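Local coordinates for ABC transporter substrate-binding protein (Pseudomonas aeruginosa, PDB 6R6K) that probably binds ferrous iron in the periplasm as the substrate-binding component of an ABC transporter, with large conformational changes accompanying metal binding, at residues F171-I176 with F187-T192; V220-S225 with K244-S249. All coordinates share one frame; numbering follows the deposited sequence.

Interactions 1 and 2 build two flanks of one four-stranded parallel sheet, ordered 190-195, 172-176, 222-225, 244-247, with their centres about 9 Å apart. Interaction 1 joins the edge strand 190-195 to its neighbour and is partly buried: three of eleven touching residues are exposed. Interaction 2, at the other flank, is more buried, runs more nearly parallel (33° against 63°) and adds aromatic and aliphatic packing. Both are held by backbone hydrogen bonds, but a threonine hydroxyl adds a weak one in interaction 1 and a serine hydroxyl a sounder one in interaction 2. The central strands meet where the A174 O and F224 N atoms lie 3.1 Å apart.

Interaction 1. Residues F171-I176 with F187-T192; sequences FRVATI and FGLEVT
The carbonyl oxygen of V173 is gripped twice by T192: the backbone N of T192 bonds to V173 O at 2.8 Å, nearly in line with the carbonyl (C=O...N 168°), and T192 OG1 adds a weak bond to the same oxygen at 3.3 Å. The hydroxyl gets there because chi1 of -69° sets OG1 opposite the carbonyl carbon of T192 and beside its backbone N, which brings the hydroxyl and the backbone N-H to one acceptor. Two further backbone bonds, E190 N to F171 O at 2.8 Å and V173 N to E190 O at 2.9 Å, belong to the same parallel ladder, in which R172 pairs with E190 and V173 with V191. Over these short segments the strand axes lie 63° apart; the pairing continues beyond them, where T175 bonds to A193 and V195.

On one face of the sheet, the CG2 branch of V173 meets L189 CD2 at 3.9 Å, and farther along V191 CG1 touches T175 CG2 at 3.8 Å, the two side chains crossing at about a right angle. F171 CD2 lies 3.5 Å from G188 O, which approaches the ring obliquely. T192 OG1 stands 3.5 Å above the guanidinium plane of R172, toward its rim, without a hydrogen bond, and R172 forms a salt bridge with D219.

The whole is a beta-alpha-beta unit: helix 181-186 ends in a Schellman motif with G188 at positive phi, then the chain enters strand 190-195. F171 and F187 pack on helix 138-164, L189 reaches helix 260-278, and strand 222-225 flanks strand 172-176 on its other edge.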
loop_
_atom_site.group_PDB
_atom_site.type_symbol
_atom_site.label_atom_id
_atom_site.label_comp_id
_atom_site.label_asym_id
_atom_site.label_seq_id
_atom_site.Cartn_x
_atom_site.Cartn_y
_atom_site.Cartn_z
ATOM N N PHE A 171 -9.814 -12.002 -16.669
ATOM C CA PHE A 171 -9.593 -10.731 -15.998
ATOM C C PHE A 171 -10.819 -10.231 -15.231
ATOM O O PHE A 171 -10.734 -9.219 -14.535
ATOM C CB PHE A 171 -9.070 -9.704 -16.999
ATOM C CG PHE A 171 -7.664 -10.015 -17.454
ATOM C CD1 PHE A 171 -7.434 -10.893 -18.506
ATOM C CD2 PHE A 171 -6.569 -9.414 -16.844
ATOM C CE1 PHE A 171 -6.134 -11.174 -18.934
ATOM C CE2 PHE A 171 -5.270 -9.695 -17.271
ATOM C CZ PHE A 171 -5.060 -10.569 -18.316
ATOM N N ARG A 172 -11.956 -10.942 -15.346
ATOM C CA ARG A 172 -13.161 -10.638 -14.572
ATOM C C ARG A 172 -12.967 -11.305 -13.184
ATOM O O ARG A 172 -12.955 -12.537 -13.071
ATOM C CB ARG A 172 -14.445 -11.148 -15.264
ATOM C CG ARG A 172 -14.830 -10.417 -16.560
ATOM C CD ARG A 172 -16.176 -10.885 -17.126
ATOM N NE ARG A 172 -17.322 -10.386 -16.348
ATOM C CZ ARG A 172 -18.027 -11.109 -15.475
ATOM N NH1 ARG A 172 -17.737 -12.389 -15.269
ATOM N NH2 ARG A 172 -19.030 -10.554 -14.803
ATOM N N VAL A 173 -12.707 -10.478 -12.160
ATOM C CA VAL A 173 -12.480 -10.900 -10.777
ATOM C C VAL A 173 -13.455 -10.163 -9.857
ATOM O O VAL A 173 -14.216 -9.323 -10.325
ATOM C CB VAL A 173 -10.995 -10.725 -10.303
ATOM C CG1 VAL A 173 -10.033 -11.578 -11.120
ATOM C CG2 VAL A 173 -10.554 -9.248 -10.264
ATOM N N ALA A 174 -13.410 -10.456 -8.557
ATOM C CA ALA A 174 -14.200 -9.776 -7.537
ATOM C C ALA A 174 -13.280 -9.570 -6.328
ATOM O O ALA A 174 -12.176 -10.143 -6.290
ATOM C CB ALA A 174 -15.425 -10.613 -7.156
ATOM N N THR A 175 -13.695 -8.711 -5.377
ATOM C CA THR A 175 -12.894 -8.459 -4.176
ATOM C C THR A 175 -13.704 -8.465 -2.887
ATOM O O THR A 175 -14.906 -8.211 -2.900
ATOM C CB THR A 175 -12.120 -7.114 -4.249
ATOM O OG1 THR A 175 -13.018 -6.021 -4.032
ATOM C CG2 THR A 175 -11.316 -6.939 -5.516
ATOM N N ILE A 176 -13.007 -8.675 -1.769
ATOM C CA ILE A 176 -13.547 -8.498 -0.430
ATOM C C ILE A 176 -12.757 -7.267 -0.010
ATOM O O ILE A 176 -11.532 -7.335 0.122
ATOM C CB ILE A 176 -13.391 -9.741 0.515
ATOM C CG1 ILE A 176 -14.231 -10.932 -0.018
ATOM C CG2 ILE A 176 -13.831 -9.391 1.938
ATOM C CD1 ILE A 176 -14.058 -12.300 0.703
ATOM N N PHE A 187 -3.138 -3.320 -13.366
ATOM C CA PHE A 187 -2.784 -4.525 -14.095
ATOM C C PHE A 187 -3.955 -5.023 -14.935
ATOM O O PHE A 187 -3.890 -6.113 -15.494
ATOM C CB PHE A 187 -2.150 -5.558 -13.128
ATOM C CG PHE A 187 -0.776 -5.026 -12.701
ATOM C CD1 PHE A 187 -0.644 -4.189 -11.589
ATOM C CD2 PHE A 187 0.359 -5.266 -13.476
ATOM C CE1 PHE A 187 0.594 -3.625 -11.255
ATOM C CE2 PHE A 187 1.597 -4.718 -13.125
ATOM C CZ PHE A 187 1.705 -3.895 -12.025
ATOM N N GLY A 188 -4.916 -4.126 -15.163
ATOM C CA GLY A 188 -6.074 -4.312 -16.027
ATOM C C GLY A 188 -7.064 -5.378 -15.624
ATOM O O GLY A 188 -7.637 -6.053 -16.498
ATOM N N LEU A 189 -7.293 -5.522 -14.300
ATOM C CA LEU A 189 -8.270 -6.476 -13.789
ATOM C C LEU A 189 -9.596 -5.761 -13.596
ATOM O O LEU A 189 -9.621 -4.637 -13.064
ATOM C CB LEU A 189 -7.795 -7.124 -12.483
ATOM C CG LEU A 189 -6.797 -8.268 -12.619
ATOM C CD1 LEU A 189 -5.359 -7.747 -12.746
ATOM C CD2 LEU A 189 -6.854 -9.131 -11.424
ATOM N N GLU A 190 -10.683 -6.413 -14.074
ATOM C CA GLU A 190 -12.064 -5.920 -14.046
ATOM C C GLU A 190 -12.774 -6.447 -12.811
ATOM O O GLU A 190 -13.068 -7.637 -12.736
ATOM C CB GLU A 190 -12.848 -6.323 -15.327
ATOM C CG GLU A 190 -12.159 -6.022 -16.660
ATOM C CD GLU A 190 -11.918 -4.575 -17.080
ATOM O OE1 GLU A 190 -12.546 -3.658 -16.499
ATOM O OE2 GLU A 190 -11.101 -4.362 -18.007
ATOM N N VAL A 191 -13.054 -5.558 -11.856
ATOM C CA VAL A 191 -13.724 -5.902 -10.605
ATOM C C VAL A 191 -15.266 -5.893 -10.811
ATOM O O VAL A 191 -15.891 -4.828 -10.911
ATOM C CB VAL A 191 -13.232 -5.055 -9.387
ATOM C CG1 VAL A 191 -13.804 -5.591 -8.089
ATOM C CG2 VAL A 191 -11.703 -5.027 -9.289
ATOM N N THR A 192 -15.837 -7.113 -10.915
ATOM C CA THR A 192 -17.251 -7.478 -11.109
ATOM C C THR A 192 -18.146 -6.951 -9.981
ATOM O O THR A 192 -19.219 -6.404 -10.247
ATOM C CB THR A 192 -17.321 -9.016 -11.263
ATOM O OG1 THR A 192 -16.715 -9.359 -12.503
ATOM C CG2 THR A 192 -18.732 -9.591 -11.200
#

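Interaction 2. Residues V220-S225 with K244-S249; sequences VKVIFS and KLYSLS. With EDO (1,2-ethanediol), chain B; EDO (1,2-ethanediol), chain R.
The side chains of V222, F224 and Y246 share one face of this parallel strand pair, where V222 and F224 each cross Y246 obliquely. Y246 lays its ring beside V222, with CD1 3.9 Å from V222 CG1, while F224 brings its CD1 to within 3.8 Å of Y246 CB. A chi1 of -67° places the Y246 ring beside its own backbone N, and I223 O lies at the ring edge, near its plane. L248 CD1 lies 4.3 Å from F224 CD1.

On the opposite face, L245 lies across I223 and S225. Its CD1 is 4.0 Å from I223 CG2, and its CD2 comes to 3.4 Å from S225 CB, a closeness to be read with caution, since both L245 torsions are unusual.

Four backbone bonds alternate along the strands, from K244 N to K221 O through S225 N to Y246 O, the last nearly straight at 169°. Beyond them, S247 OG donates to S225 O at 3.1 Å, an acceptor also used by Y180 OH.

Apolar groups thus dominate the V222/F224/Y246 face of this beta-alpha-beta pairing, while serines join I223 and L245 on the other, and Y246 OH finds E278. L245 O accepts a 2.7 Å bond from O1 of a 1,2-ethanediol, probably from the crystallisation liquor, consistent with 244-247 being an edge strand of the sheet.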
loop_
_atom_site.group_PDB
_atom_site.type_symbol
_atom_site.label_atom_id
_atom_site.label_comp_id
_atom_site.label_asym_id
_atom_site.label_seq_id
_atom_site.Cartn_x
_atom_site.Cartn_y
_atom_site.Cartn_z
ATOM N N VAL A 220 -17.664 -14.980 -11.224
ATOM C CA VAL A 220 -16.195 -15.027 -11.268
ATOM C C VAL A 220 -15.647 -16.178 -10.405
ATOM O O VAL A 220 -16.350 -16.649 -9.506
ATOM C CB VAL A 220 -15.586 -13.655 -10.878
ATOM C CG1 VAL A 220 -16.103 -12.565 -11.803
ATOM C CG2 VAL A 220 -15.894 -13.310 -9.424
ATOM N N LYS A 221 -14.416 -16.644 -10.690
ATOM C CA LYS A 221 -13.816 -17.751 -9.930
ATOM C C LYS A 221 -12.677 -17.274 -9.033
ATOM O O LYS A 221 -12.314 -17.977 -8.097
ATOM C CB LYS A 221 -13.340 -18.898 -10.850
ATOM C CG LYS A 221 -14.435 -19.588 -11.672
ATOM C CD LYS A 221 -15.260 -20.621 -10.896
ATOM C CE LYS A 221 -16.323 -21.234 -11.781
ATOM N NZ LYS A 221 -16.978 -22.402 -11.135
ATOM N N VAL A 222 -12.106 -16.092 -9.321
ATOM C CA VAL A 222 -10.993 -15.516 -8.550
ATOM C C VAL A 222 -11.465 -14.337 -7.711
ATOM O O VAL A 222 -12.163 -13.458 -8.216
ATOM C CB VAL A 222 -9.768 -15.175 -9.456
ATOM C CG1 VAL A 222 -8.734 -14.306 -8.737
ATOM C CG2 VAL A 222 -9.123 -16.454 -9.981
ATOM N N ILE A 223 -11.089 -14.329 -6.425
ATOM C CA ILE A 223 -11.417 -13.267 -5.476
ATOM C C ILE A 223 -10.175 -12.823 -4.740
ATOM O O ILE A 223 -9.456 -13.653 -4.191
ATOM C CB ILE A 223 -12.617 -13.664 -4.536
ATOM C CG1 ILE A 223 -13.965 -13.364 -5.200
ATOM C CG2 ILE A 223 -12.585 -12.983 -3.175
ATOM C CD1 ILE A 223 -14.504 -14.430 -5.862
ATOM N N PHE A 224 -9.902 -11.508 -4.762
ATOM C CA PHE A 224 -8.803 -10.928 -4.001
ATOM C C PHE A 224 -9.390 -10.399 -2.716
ATOM O O PHE A 224 -10.293 -9.557 -2.735
ATOM C CB PHE A 224 -8.016 -9.861 -4.788
ATOM C CG PHE A 224 -7.321 -10.445 -5.996
ATOM C CD1 PHE A 224 -6.106 -11.120 -5.864
ATOM C CD2 PHE A 224 -7.902 -10.353 -7.259
ATOM C CE1 PHE A 224 -5.487 -11.685 -6.975
ATOM C CE2 PHE A 224 -7.287 -10.919 -8.368
ATOM C CZ PHE A 224 -6.092 -11.594 -8.221
ATOM N N SER A 225 -8.904 -10.924 -1.597
ATOM C CA SER A 225 -9.413 -10.566 -0.289
ATOM C C SER A 225 -8.467 -9.707 0.550
ATOM O O SER A 225 -7.292 -10.024 0.768
ATOM C CB SER A 225 -9.838 -11.827 0.474
ATOM O OG SER A 225 -10.398 -11.530 1.741
ATOM N N LYS A 244 -11.984 -19.147 -5.641
ATOM C CA LYS A 244 -10.623 -19.301 -5.148
ATOM C C LYS A 244 -10.199 -17.952 -4.557
ATOM O O LYS A 244 -10.162 -16.944 -5.251
ATOM C CB LYS A 244 -9.670 -19.785 -6.244
ATOM C CG LYS A 244 -9.423 -21.288 -6.185
ATOM C CD LYS A 244 -7.935 -21.627 -6.276
ATOM C CE LYS A 244 -7.438 -22.748 -5.369
ATOM N NZ LYS A 244 -8.106 -24.061 -5.621
ATOM N N LEU A 245 -9.936 -17.943 -3.252
ATOM C CA LEU A 245 -9.602 -16.758 -2.483
ATOM C C LEU A 245 -8.097 -16.491 -2.428
ATOM O O LEU A 245 -7.329 -17.387 -2.087
ATOM C CB LEU A 245 -10.246 -16.869 -1.089
ATOM C CG LEU A 245 -10.652 -15.532 -0.491
ATOM C CD1 LEU A 245 -12.112 -15.517 -0.161
ATOM C CD2 LEU A 245 -9.840 -15.237 0.737
ATOM N N TYR A 246 -7.675 -15.267 -2.833
ATOM C CA TYR A 246 -6.283 -14.854 -2.881
ATOM C C TYR A 246 -6.035 -13.626 -2.026
ATOM O O TYR A 246 -6.777 -12.657 -2.075
ATOM C CB TYR A 246 -5.837 -14.573 -4.314
ATOM C CG TYR A 246 -5.804 -15.800 -5.198
ATOM C CD1 TYR A 246 -6.940 -16.213 -5.894
ATOM C CD2 TYR A 246 -4.640 -16.558 -5.336
ATOM C CE1 TYR A 246 -6.922 -17.355 -6.692
ATOM C CE2 TYR A 246 -4.606 -17.688 -6.161
ATOM C CZ TYR A 246 -5.747 -18.075 -6.841
ATOM O OH TYR A 246 -5.723 -19.173 -7.668
ATOM N N SER A 247 -4.988 -13.666 -1.244
ATOM C CA SER A 247 -4.653 -12.539 -0.410
ATOM C C SER A 247 -3.341 -11.944 -0.874
ATOM O O SER A 247 -2.465 -12.663 -1.362
ATOM C CB SER A 247 -4.545 -12.978 1.042
ATOM O OG SER A 247 -5.630 -12.394 1.740
ATOM N N LEU A 248 -3.201 -10.626 -0.702
ATOM C CA LEU A 248 -1.974 -9.918 -1.075
ATOM C C LEU A 248 -1.368 -9.214 0.146
ATOM O O LEU A 248 -2.064 -8.994 1.126
ATOM C CB LEU A 248 -2.223 -8.908 -2.232
ATOM C CG LEU A 248 -2.794 -9.482 -3.548
ATOM C CD1 LEU A 248 -3.124 -8.376 -4.544
ATOM C CD2 LEU A 248 -1.828 -10.463 -4.167
ATOM N N SER A 249 -0.075 -8.846 0.082
ATOM C CA SER A 249 0.579 -8.116 1.179
ATOM C C SER A 249 0.247 -6.641 1.054
ATOM O O SER A 249 0.275 -6.083 -0.038
ATOM C CB SER A 249 2.090 -8.278 1.121
ATOM O OG SER A 249 2.705 -7.384 2.026
HETATM C C1 EDO B . -5.957 -17.070 1.432
HETATM O O1 EDO B . -5.658 -17.364 0.082
HETATM C C2 EDO B . -6.590 -15.668 1.599
HETATM O O2 EDO B . -7.318 -15.564 2.817
HETATM C C1 EDO R . -0.046 -7.083 5.642
HETATM O O1 EDO R . -1.038 -6.969 4.620
HETATM C C2 EDO R . 1.339 -7.473 5.061
HETATM O O2 EDO R . 1.291 -8.818 4.591
#